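Local coordinates for galactonate dehydratase (Zobellia galactanivorans, PDB 5OLC), which is a member of the enolase superfamily, whose members join an N-terminal capping domain to a TIM-barrel-like C-terminal domain, at residues 234-239 with 254-259; 260-265 with 288-293; 264-269 with 297-302. All blocks are in the same frame, centred on the assembly; numbering follows the deposited sequence.

How the interactions relate
The three interactions share helix 258-267 and follow it from its approach to its C-terminal end. In interaction 1 the loop leading into this helix meets the start of helix 236-245; in interaction 2 the middle of the helix packs on helix 283-296; in interaction 3 its last turn rests on the loop before strand 300-301. Interactions 2 and 3 have centres about 8 Å apart, and interaction 1 lies about 11 and 10 Å from them. Glu256 CB reaches Phe262 CE2 at 3.5 Å, joining interactions 1 and 2, while Lys263 CD lies 3.4 Å from Tyr297 OH, joining 2 and 3. All three also lie close to neighbouring subunits.

Interaction 1: residues 234-239 with 254-259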
loop_
_atom_site.group_PDB
_atom_site.type_symbol
_atom_site.label_atom_id
_atom_site.label_comp_id
_atom_site.label_asym_id
_atom_site.label_seq_id
_atom_site.Cartn_x
_atom_site.Cartn_y
_atom_site.Cartn_z
ATOM N N GLU A 234 20.941 7.448 3.763
ATOM C CA GLU A 234 20.167 6.448 4.477
ATOM C C GLU A 234 18.751 6.937 4.804
ATOM O O GLU A 234 17.859 6.110 4.997
ATOM C CB GLU A 234 20.906 6.108 5.749
ATOM C CG GLU A 234 21.097 4.623 5.904
ATOM C CD GLU A 234 22.111 3.866 5.071
ATOM O OE1 GLU A 234 23.334 4.002 5.329
ATOM O OE2 GLU A 234 21.661 2.996 4.290
ATOM N N ASP A 235 18.552 8.281 4.842
ATOM C CA ASP A 235 17.293 8.972 5.131
ATOM C C ASP A 235 16.434 9.131 3.862
ATOM O O ASP A 235 16.208 10.255 3.401
ATOM C CB ASP A 235 17.584 10.344 5.797
ATOM C CG ASP A 235 16.403 11.105 6.411
ATOM O OD1 ASP A 235 15.316 10.492 6.595
ATOM O OD2 ASP A 235 16.576 12.295 6.750
ATOM N N TYR A 236 15.940 8.002 3.310
ATOM C CA TYR A 236 15.102 8.018 2.101
ATOM C C TYR A 236 13.797 8.783 2.311
ATOM O O TYR A 236 13.412 9.578 1.452
ATOM C CB TYR A 236 14.804 6.598 1.602
ATOM C CG TYR A 236 16.021 5.774 1.219
ATOM C CD1 TYR A 236 16.741 6.052 0.059
ATOM C CD2 TYR A 236 16.381 4.648 1.952
ATOM C CE1 TYR A 236 17.816 5.256 -0.334
ATOM C CE2 TYR A 236 17.447 3.839 1.565
ATOM C CZ TYR A 236 18.162 4.144 0.420
ATOM O OH TYR A 236 19.208 3.327 0.044
ATOM N N ASP A 237 13.134 8.566 3.472
ATOM C CA ASP A 237 11.894 9.250 3.843
ATOM C C ASP A 237 12.117 10.756 3.990
ATOM O O ASP A 237 11.217 11.538 3.703
ATOM C CB ASP A 237 11.281 8.643 5.114
ATOM C CG ASP A 237 10.713 7.228 4.980
ATOM O OD1 ASP A 237 10.655 6.703 3.836
ATOM O OD2 ASP A 237 10.296 6.654 6.016
ATOM N N GLY A 238 13.329 11.143 4.375
ATOM C CA GLY A 238 13.721 12.539 4.518
ATOM C C GLY A 238 13.822 13.241 3.189
ATOM O O GLY A 238 13.345 14.365 3.054
ATOM N N TYR A 239 14.439 12.570 2.200
ATOM C CA TYR A 239 14.605 13.031 0.819
ATOM C C TYR A 239 13.216 13.297 0.223
ATOM O O TYR A 239 12.928 14.432 -0.169
ATOM C CB TYR A 239 15.346 11.959 -0.020
ATOM C CG TYR A 239 16.856 12.113 -0.086
ATOM C CD1 TYR A 239 17.452 12.912 -1.059
ATOM C CD2 TYR A 239 17.689 11.390 0.760
ATOM C CE1 TYR A 239 18.838 13.045 -1.140
ATOM C CE2 TYR A 239 19.079 11.527 0.702
ATOM C CZ TYR A 239 19.650 12.357 -0.255
ATOM O OH TYR A 239 21.022 12.498 -0.330
ATOM N N GLU A 254 25.273 9.951 -4.721
ATOM C CA GLU A 254 26.744 9.920 -4.665
ATOM C C GLU A 254 27.136 8.593 -4.018
ATOM O O GLU A 254 27.847 7.795 -4.619
ATOM C CB GLU A 254 27.280 11.027 -3.745
ATOM C CG GLU A 254 27.347 12.434 -4.304
ATOM C CD GLU A 254 28.176 13.362 -3.430
ATOM O OE1 GLU A 254 27.738 14.515 -3.214
ATOM O OE2 GLU A 254 29.251 12.934 -2.944
ATOM N N CYS A 255 26.558 8.340 -2.820
ATOM C CA CYS A 255 26.751 7.193 -1.936
ATOM C C CYS A 255 25.893 5.955 -2.303
ATOM O O CYS A 255 25.845 4.992 -1.526
ATOM C CB CYS A 255 26.535 7.621 -0.487
ATOM S SG CYS A 255 27.270 9.225 -0.081
ATOM N N GLU A 256 25.256 5.961 -3.495
ATOM C CA GLU A 256 24.469 4.821 -3.976
ATOM C C GLU A 256 25.279 3.972 -4.948
ATOM O O GLU A 256 25.972 4.502 -5.814
ATOM C CB GLU A 256 23.124 5.257 -4.566
ATOM C CG GLU A 256 22.042 5.492 -3.526
ATOM C CD GLU A 256 21.522 4.277 -2.775
ATOM O OE1 GLU A 256 21.675 3.142 -3.277
ATOM O OE2 GLU A 256 20.939 4.467 -1.685
ATOM N N TYR A 257 25.242 2.652 -4.747
ATOM C CA TYR A 257 26.026 1.679 -5.502
ATOM C C TYR A 257 25.152 0.601 -6.135
ATOM O O TYR A 257 24.225 0.088 -5.503
ATOM C CB TYR A 257 27.074 1.023 -4.573
ATOM C CG TYR A 257 28.078 1.986 -3.964
ATOM C CD1 TYR A 257 27.769 2.716 -2.817
ATOM C CD2 TYR A 257 29.352 2.129 -4.503
ATOM C CE1 TYR A 257 28.680 3.618 -2.263
ATOM C CE2 TYR A 257 30.278 3.018 -3.953
ATOM C CZ TYR A 257 29.936 3.762 -2.833
ATOM O OH TYR A 257 30.855 4.619 -2.278
ATOM N N LEU A 258 25.473 0.248 -7.382
ATOM C CA LEU A 258 24.834 -0.772 -8.230
ATOM C C LEU A 258 23.417 -0.416 -8.697
ATOM O O LEU A 258 22.800 0.547 -8.222
ATOM C CB LEU A 258 24.844 -2.186 -7.588
ATOM C CG LEU A 258 26.195 -2.755 -7.148
ATOM C CD1 LEU A 258 26.029 -4.157 -6.591
ATOM C CD2 LEU A 258 27.200 -2.786 -8.305
ATOM N N LYS A 259 22.919 -1.212 -9.662
ATOM C CA LYS A 259 21.575 -1.104 -10.235
ATOM C C LYS A 259 20.533 -1.328 -9.121
ATOM O O LYS A 259 19.505 -0.634 -9.080
ATOM C CB LYS A 259 21.388 -2.114 -11.400
ATOM C CG LYS A 259 21.650 -3.607 -11.061
ATOM C CD LYS A 259 21.327 -4.566 -12.209
ATOM C CE LYS A 259 22.538 -5.019 -12.974
ATOM N NZ LYS A 259 23.374 -5.956 -12.171
#
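Tyr236 and Glu256 reach toward each other from opposite directions and meet through one hydrogen bond. Tyr236 OH donates to Glu256 OE2 at 2.7 Å, and the carboxylate receives it on its syn lone pair, the side facing OE1. The carboxylate oxygen OE2 lies at the edge of the phenol ring, near the ring plane, 3.5 Å from Tyr236 CE1. The ring and carboxylate planes are 41° apart, so the two groups are not coplanar. With only 70 Å² buried in total, the evidence is for a single polar bridge and not for a packed interface.

Arg98 of the second subunit also reaches the pair directly, with salt bridges to Glu256 OE2 and Glu234 OE2 and a hydrogen bond to Tyr236 OH. Glu234 OE2 and Glu256 OE2 are 6.2 Å apart, and this shared arginine would be expected to ease the repulsion between them.

Both first torsions set CG anti to the carbonyl carbon, and the Glu256 chain then bends at chi2 (-68°), which folds its carboxylate toward the phenol. Behind Tyr236, the helix start is organised by Asp235 at the N-cap: its OD1 accepts a weak bond from Gly238 N at 3.0 Å, with an N-H...O angle of 121°.

Within its own chain the Tyr236 side chain also touches Arg264 and Leu265 of helix 258-267. The bridge thus ties the first turn of helix 236-245 to the loop between strand 250-252 and helix 258-267, two successive beta-alpha units of the barrel domain, beside a subunit interface.

Interaction 2: residues 260-265 with 288-293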
loop_
_atom_site.group_PDB
_atom_site.type_symbol
_atom_site.label_atom_id
_atom_site.label_comp_id
_atom_site.label_asym_id
_atom_site.label_seq_id
_atom_site.Cartn_x
_atom_site.Cartn_y
_atom_site.Cartn_z
ATOM N N TYR A 260 20.846 -2.252 -8.178
ATOM C CA TYR A 260 19.967 -2.615 -7.069
ATOM C C TYR A 260 19.796 -1.483 -6.089
ATOM O O TYR A 260 18.696 -1.277 -5.574
ATOM C CB TYR A 260 20.473 -3.874 -6.376
ATOM C CG TYR A 260 20.759 -5.008 -7.330
ATOM C CD1 TYR A 260 19.742 -5.848 -7.768
ATOM C CD2 TYR A 260 22.058 -5.281 -7.748
ATOM C CE1 TYR A 260 20.006 -6.929 -8.606
ATOM C CE2 TYR A 260 22.331 -6.347 -8.601
ATOM C CZ TYR A 260 21.300 -7.167 -9.033
ATOM O OH TYR A 260 21.541 -8.217 -9.881
ATOM N N GLY A 261 20.883 -0.754 -5.861
ATOM C CA GLY A 261 20.901 0.399 -4.980
ATOM C C GLY A 261 20.092 1.536 -5.565
ATOM O O GLY A 261 19.282 2.148 -4.863
ATOM N N PHE A 262 20.276 1.784 -6.871
ATOM C CA PHE A 262 19.536 2.829 -7.554
ATOM C C PHE A 262 18.068 2.504 -7.787
ATOM O O PHE A 262 17.267 3.432 -7.810
ATOM C CB PHE A 262 20.225 3.246 -8.836
ATOM C CG PHE A 262 21.153 4.397 -8.544
ATOM C CD1 PHE A 262 20.652 5.686 -8.352
ATOM C CD2 PHE A 262 22.515 4.185 -8.379
ATOM C CE1 PHE A 262 21.506 6.750 -8.056
ATOM C CE2 PHE A 262 23.370 5.245 -8.085
ATOM C CZ PHE A 262 22.862 6.524 -7.933
ATOM N N LYS A 263 17.695 1.213 -7.876
ATOM C CA LYS A 263 16.293 0.793 -7.997
ATOM C C LYS A 263 15.567 1.152 -6.700
ATOM O O LYS A 263 14.487 1.736 -6.757
ATOM C CB LYS A 263 16.226 -0.721 -8.323
ATOM C CG LYS A 263 15.123 -1.575 -7.702
ATOM C CD LYS A 263 13.783 -1.463 -8.401
ATOM C CE LYS A 263 12.921 -2.695 -8.205
ATOM N NZ LYS A 263 12.461 -2.952 -6.804
ATOM N N ARG A 264 16.202 0.864 -5.529
ATOM C CA ARG A 264 15.660 1.158 -4.206
ATOM C C ARG A 264 15.544 2.673 -3.984
ATOM O O ARG A 264 14.540 3.103 -3.419
ATOM C CB ARG A 264 16.416 0.405 -3.086
ATOM C CG ARG A 264 17.392 1.188 -2.178
ATOM C CD ARG A 264 17.909 0.339 -1.011
ATOM N NE ARG A 264 18.905 -0.688 -1.389
ATOM C CZ ARG A 264 18.645 -1.980 -1.647
ATOM N NH1 ARG A 264 19.629 -2.810 -1.968
ATOM N NH2 ARG A 264 17.396 -2.440 -1.601
ATOM N N LEU A 265 16.490 3.476 -4.507
ATOM C CA LEU A 265 16.410 4.931 -4.388
ATOM C C LEU A 265 15.217 5.474 -5.193
ATOM O O LEU A 265 14.452 6.300 -4.689
ATOM C CB LEU A 265 17.732 5.591 -4.846
ATOM C CG LEU A 265 17.793 7.138 -4.795
ATOM C CD1 LEU A 265 18.097 7.629 -3.422
ATOM C CD2 LEU A 265 18.804 7.666 -5.755
ATOM N N LYS A 288 25.838 2.737 -16.883
ATOM C CA LYS A 288 24.972 2.606 -18.075
ATOM C C LYS A 288 23.690 1.841 -17.710
ATOM O O LYS A 288 22.609 2.217 -18.156
ATOM C CB LYS A 288 25.684 1.887 -19.237
ATOM C CG LYS A 288 25.627 2.634 -20.580
ATOM C CD LYS A 288 24.215 2.838 -21.158
ATOM C CE LYS A 288 24.202 2.798 -22.666
ATOM N NZ LYS A 288 22.916 3.307 -23.216
ATOM N N LYS A 289 23.811 0.784 -16.884
ATOM C CA LYS A 289 22.643 0.002 -16.459
ATOM C C LYS A 289 21.737 0.842 -15.551
ATOM O O LYS A 289 20.510 0.849 -15.723
ATOM C CB LYS A 289 23.052 -1.347 -15.853
ATOM C CG LYS A 289 23.710 -2.279 -16.876
ATOM C CD LYS A 289 23.842 -3.680 -16.262
ATOM C CE LYS A 289 23.845 -4.832 -17.237
ATOM N NZ LYS A 289 25.034 -4.791 -18.096
ATOM N N ILE A 290 22.363 1.652 -14.673
ATOM C CA ILE A 290 21.698 2.646 -13.816
ATOM C C ILE A 290 21.006 3.702 -14.739
ATOM O O ILE A 290 19.908 4.140 -14.426
ATOM C CB ILE A 290 22.704 3.300 -12.824
ATOM C CG1 ILE A 290 23.230 2.268 -11.817
ATOM C CG2 ILE A 290 22.088 4.530 -12.109
ATOM C CD1 ILE A 290 24.474 2.730 -11.008
ATOM N N ALA A 291 21.624 4.052 -15.881
ATOM C CA ALA A 291 21.049 5.003 -16.830
ATOM C C ALA A 291 19.748 4.484 -17.468
ATOM O O ALA A 291 18.812 5.265 -17.629
ATOM C CB ALA A 291 22.068 5.396 -17.886
ATOM N N THR A 292 19.673 3.162 -17.763
ATOM C CA THR A 292 18.492 2.440 -18.292
ATOM C C THR A 292 17.338 2.519 -17.261
ATOM O O THR A 292 16.178 2.776 -17.616
ATOM C CB THR A 292 18.913 0.973 -18.582
ATOM O OG1 THR A 292 19.695 0.948 -19.777
ATOM C CG2 THR A 292 17.740 -0.006 -18.689
ATOM N N LEU A 293 17.687 2.267 -15.981
ATOM C CA LEU A 293 16.780 2.310 -14.848
ATOM C C LEU A 293 16.268 3.726 -14.654
ATOM O O LEU A 293 15.053 3.928 -14.612
ATOM C CB LEU A 293 17.506 1.851 -13.579
ATOM C CG LEU A 293 17.287 0.407 -13.159
ATOM C CD1 LEU A 293 18.110 0.082 -11.943
ATOM C CD2 LEU A 293 15.823 0.149 -12.815
#
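Phe262 lays its ring against Ile290, and following it outward from CB shows how the contact is built. Phe262 CB already lies 4.0 Å from Ile290 CG2, and Phe262 CG comes closer to the same methyl, at 3.7 Å. That methyl sits over one ring face, 4.0 Å from the centroid and 24° off the ring normal, a CH-pi contact displaced toward the rim. Farther along the ring, Phe262 CD2 meets Ile290 CD1 at 3.6 Å, and Phe262 CE2 reaches the same methyl at 4.0 Å. Two methyls of one isoleucine therefore serve the ring: Ile290 CG1 stands anti to the carbonyl carbon (chi1 -66°) and carries Ile290 CD1 toward Phe262 CD2 and CE2, while Ile290 CG2 lies over the face.

Next to Phe262 in the chain, Lys263 places its CB 4.2 Å from Leu293 CD1, about a turn beyond Ile290, a looser touch. Only the root of the lysine takes part; its chain leads away, and NZ forms a salt bridge with Asp267 of the same helix.

No hydrogen bond links the two helical segments, and every close contact across the 192 Å² is carbon to carbon. The cohesion between these two barrel helices is accordingly dispersive and hydrophobic, the lysine's charge being paired with Asp267.

Interaction 3: residues 264-269 with 297-302; sequences RLFDKD and YNVDLV
Phe266 packs closely against Tyr297 and Val299. Its CB stands over one face of the Tyr297 ring, 3.8 Å from the centroid and 18° off the normal, a CH-pi contact in which Tyr297 CG is the nearest ring atom at 3.6 Å. The two rings themselves meet obliquely, with planes 31° apart. On the Val299 side, Phe266 CD1 touches Val299 CG2 at 3.7 Å, and Phe266 CE1 lies 3.9 Å from Val299 CB. Ala274 and Ala294 of the same chain also touch this buried phenylalanine.

The outer side is polar and less definite. Exposed Asp267 turns its carboxylate back so that OD1 comes 2.7 Å from Tyr297 OH. This hydrogen bond is weak, and Tyr297 OH of the third subunit makes a further weak hydrogen bond with Tyr297 OH. The stronger partner of Asp267 is Lys263, which forms a salt bridge with its OD2.

Positive phi at Asn298 closes helix 283-296 with a Schellman motif, and the chain then runs through Val299 into strand 300-301. Outer helix 258-267 thus lies against the turn that links helix 283-296 to strand 300-301, the alpha-to-beta connection that recurs round a TIM-barrel-like domain.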
loop_
_atom_site.group_PDB
_atom_site.type_symbol
_atom_site.label_atom_id
_atom_site.label_comp_id
_atom_site.label_asym_id
_atom_site.label_seq_id
_atom_site.Cartn_x
_atom_site.Cartn_y
_atom_site.Cartn_z
ATOM N N ARG A 264 16.202 0.864 -5.529
ATOM C CA ARG A 264 15.660 1.158 -4.206
ATOM C C ARG A 264 15.544 2.673 -3.984
ATOM O O ARG A 264 14.540 3.103 -3.419
ATOM C CB ARG A 264 16.416 0.405 -3.086
ATOM C CG ARG A 264 17.392 1.188 -2.178
ATOM C CD ARG A 264 17.909 0.339 -1.011
ATOM N NE ARG A 264 18.905 -0.688 -1.389
ATOM C CZ ARG A 264 18.645 -1.980 -1.647
ATOM N NH1 ARG A 264 19.629 -2.810 -1.968
ATOM N NH2 ARG A 264 17.396 -2.440 -1.601
ATOM N N LEU A 265 16.490 3.476 -4.507
ATOM C CA LEU A 265 16.410 4.931 -4.388
ATOM C C LEU A 265 15.217 5.474 -5.193
ATOM O O LEU A 265 14.452 6.300 -4.689
ATOM C CB LEU A 265 17.732 5.591 -4.846
ATOM C CG LEU A 265 17.793 7.138 -4.795
ATOM C CD1 LEU A 265 18.097 7.629 -3.422
ATOM C CD2 LEU A 265 18.804 7.666 -5.755
ATOM N N PHE A 266 15.054 4.980 -6.425
ATOM C CA PHE A 266 13.983 5.402 -7.323
ATOM C C PHE A 266 12.595 4.919 -6.884
ATOM O O PHE A 266 11.608 5.615 -7.158
ATOM C CB PHE A 266 14.268 4.950 -8.778
ATOM C CG PHE A 266 15.536 5.455 -9.436
ATOM C CD1 PHE A 266 15.932 6.787 -9.308
ATOM C CD2 PHE A 266 16.279 4.628 -10.264
ATOM C CE1 PHE A 266 17.082 7.254 -9.943
ATOM C CE2 PHE A 266 17.420 5.104 -10.912
ATOM C CZ PHE A 266 17.814 6.414 -10.747
ATOM N N ASP A 267 12.517 3.731 -6.219
ATOM C CA ASP A 267 11.260 3.149 -5.756
ATOM C C ASP A 267 10.624 3.998 -4.696
ATOM O O ASP A 267 9.409 3.931 -4.505
ATOM C CB ASP A 267 11.478 1.734 -5.202
ATOM C CG ASP A 267 11.412 0.609 -6.215
ATOM O OD1 ASP A 267 11.057 0.870 -7.379
ATOM O OD2 ASP A 267 11.685 -0.529 -5.838
ATOM N N LYS A 268 11.442 4.796 -4.004
ATOM C CA LYS A 268 10.994 5.644 -2.917
ATOM C C LYS A 268 10.810 7.114 -3.335
ATOM O O LYS A 268 10.637 7.966 -2.462
ATOM C CB LYS A 268 11.926 5.489 -1.700
ATOM C CG LYS A 268 12.060 4.066 -1.169
ATOM C CD LYS A 268 12.324 4.036 0.344
ATOM C CE LYS A 268 11.087 3.759 1.191
ATOM N NZ LYS A 268 11.270 2.587 2.095
ATOM N N ASP A 269 10.821 7.415 -4.657
ATOM C CA ASP A 269 10.624 8.767 -5.228
ATOM C C ASP A 269 11.448 9.885 -4.500
ATOM O O ASP A 269 10.952 11.002 -4.286
ATOM C CB ASP A 269 9.111 9.108 -5.276
ATOM C CG ASP A 269 8.619 9.818 -6.540
ATOM O OD1 ASP A 269 9.318 9.734 -7.589
ATOM O OD2 ASP A 269 7.529 10.456 -6.482
ATOM N N TYR A 297 12.353 4.909 -14.856
ATOM C CA TYR A 297 11.743 5.662 -13.757
ATOM C C TYR A 297 11.535 7.133 -14.096
ATOM O O TYR A 297 11.001 7.868 -13.269
ATOM C CB TYR A 297 12.555 5.506 -12.445
ATOM C CG TYR A 297 12.300 4.190 -11.754
ATOM C CD1 TYR A 297 11.170 4.003 -10.966
ATOM C CD2 TYR A 297 13.135 3.101 -11.962
ATOM C CE1 TYR A 297 10.921 2.785 -10.336
ATOM C CE2 TYR A 297 12.874 1.865 -11.372
ATOM C CZ TYR A 297 11.768 1.713 -10.556
ATOM O OH TYR A 297 11.513 0.503 -9.974
ATOM N N ASN A 298 11.958 7.567 -15.286
ATOM C CA ASN A 298 11.830 8.955 -15.745
ATOM C C ASN A 298 12.442 9.991 -14.733
ATOM O O ASN A 298 11.802 10.971 -14.336
ATOM C CB ASN A 298 10.357 9.272 -16.132
ATOM C CG ASN A 298 9.841 8.473 -17.318
ATOM O OD1 ASN A 298 10.276 8.652 -18.463
ATOM N ND2 ASN A 298 8.888 7.581 -17.072
ATOM N N VAL A 299 13.685 9.716 -14.313
ATOM C CA VAL A 299 14.504 10.516 -13.390
ATOM C C VAL A 299 15.757 10.881 -14.144
ATOM O O VAL A 299 16.393 9.993 -14.721
ATOM C CB VAL A 299 14.929 9.759 -12.101
ATOM C CG1 VAL A 299 15.434 10.727 -11.034
ATOM C CG2 VAL A 299 13.812 8.876 -11.549
ATOM N N ASP A 300 16.161 12.163 -14.071
ATOM C CA ASP A 300 17.372 12.692 -14.716
ATOM C C ASP A 300 18.619 12.085 -14.088
ATOM O O ASP A 300 18.597 11.705 -12.913
ATOM C CB ASP A 300 17.464 14.223 -14.571
ATOM C CG ASP A 300 16.230 14.992 -14.968
ATOM O OD1 ASP A 300 15.209 14.890 -14.244
ATOM O OD2 ASP A 300 16.305 15.764 -15.952
ATOM N N LEU A 301 19.710 12.026 -14.874
ATOM C CA LEU A 301 21.022 11.523 -14.456
ATOM C C LEU A 301 22.101 12.526 -14.789
ATOM O O LEU A 301 22.282 12.887 -15.954
ATOM C CB LEU A 301 21.367 10.178 -15.121
ATOM C CG LEU A 301 22.259 9.257 -14.316
ATOM C CD1 LEU A 301 21.924 7.808 -14.613
ATOM C CD2 LEU A 301 23.726 9.555 -14.550
ATOM N N VAL A 302 22.815 12.977 -13.761
ATOM C CA VAL A 302 23.973 13.855 -13.884
ATOM C C VAL A 302 24.973 13.093 -13.046
ATOM O O VAL A 302 24.713 12.947 -11.856
ATOM C CB VAL A 302 23.754 15.304 -13.355
ATOM C CG1 VAL A 302 25.041 16.129 -13.484
ATOM C CG2 VAL A 302 22.585 15.996 -14.057
#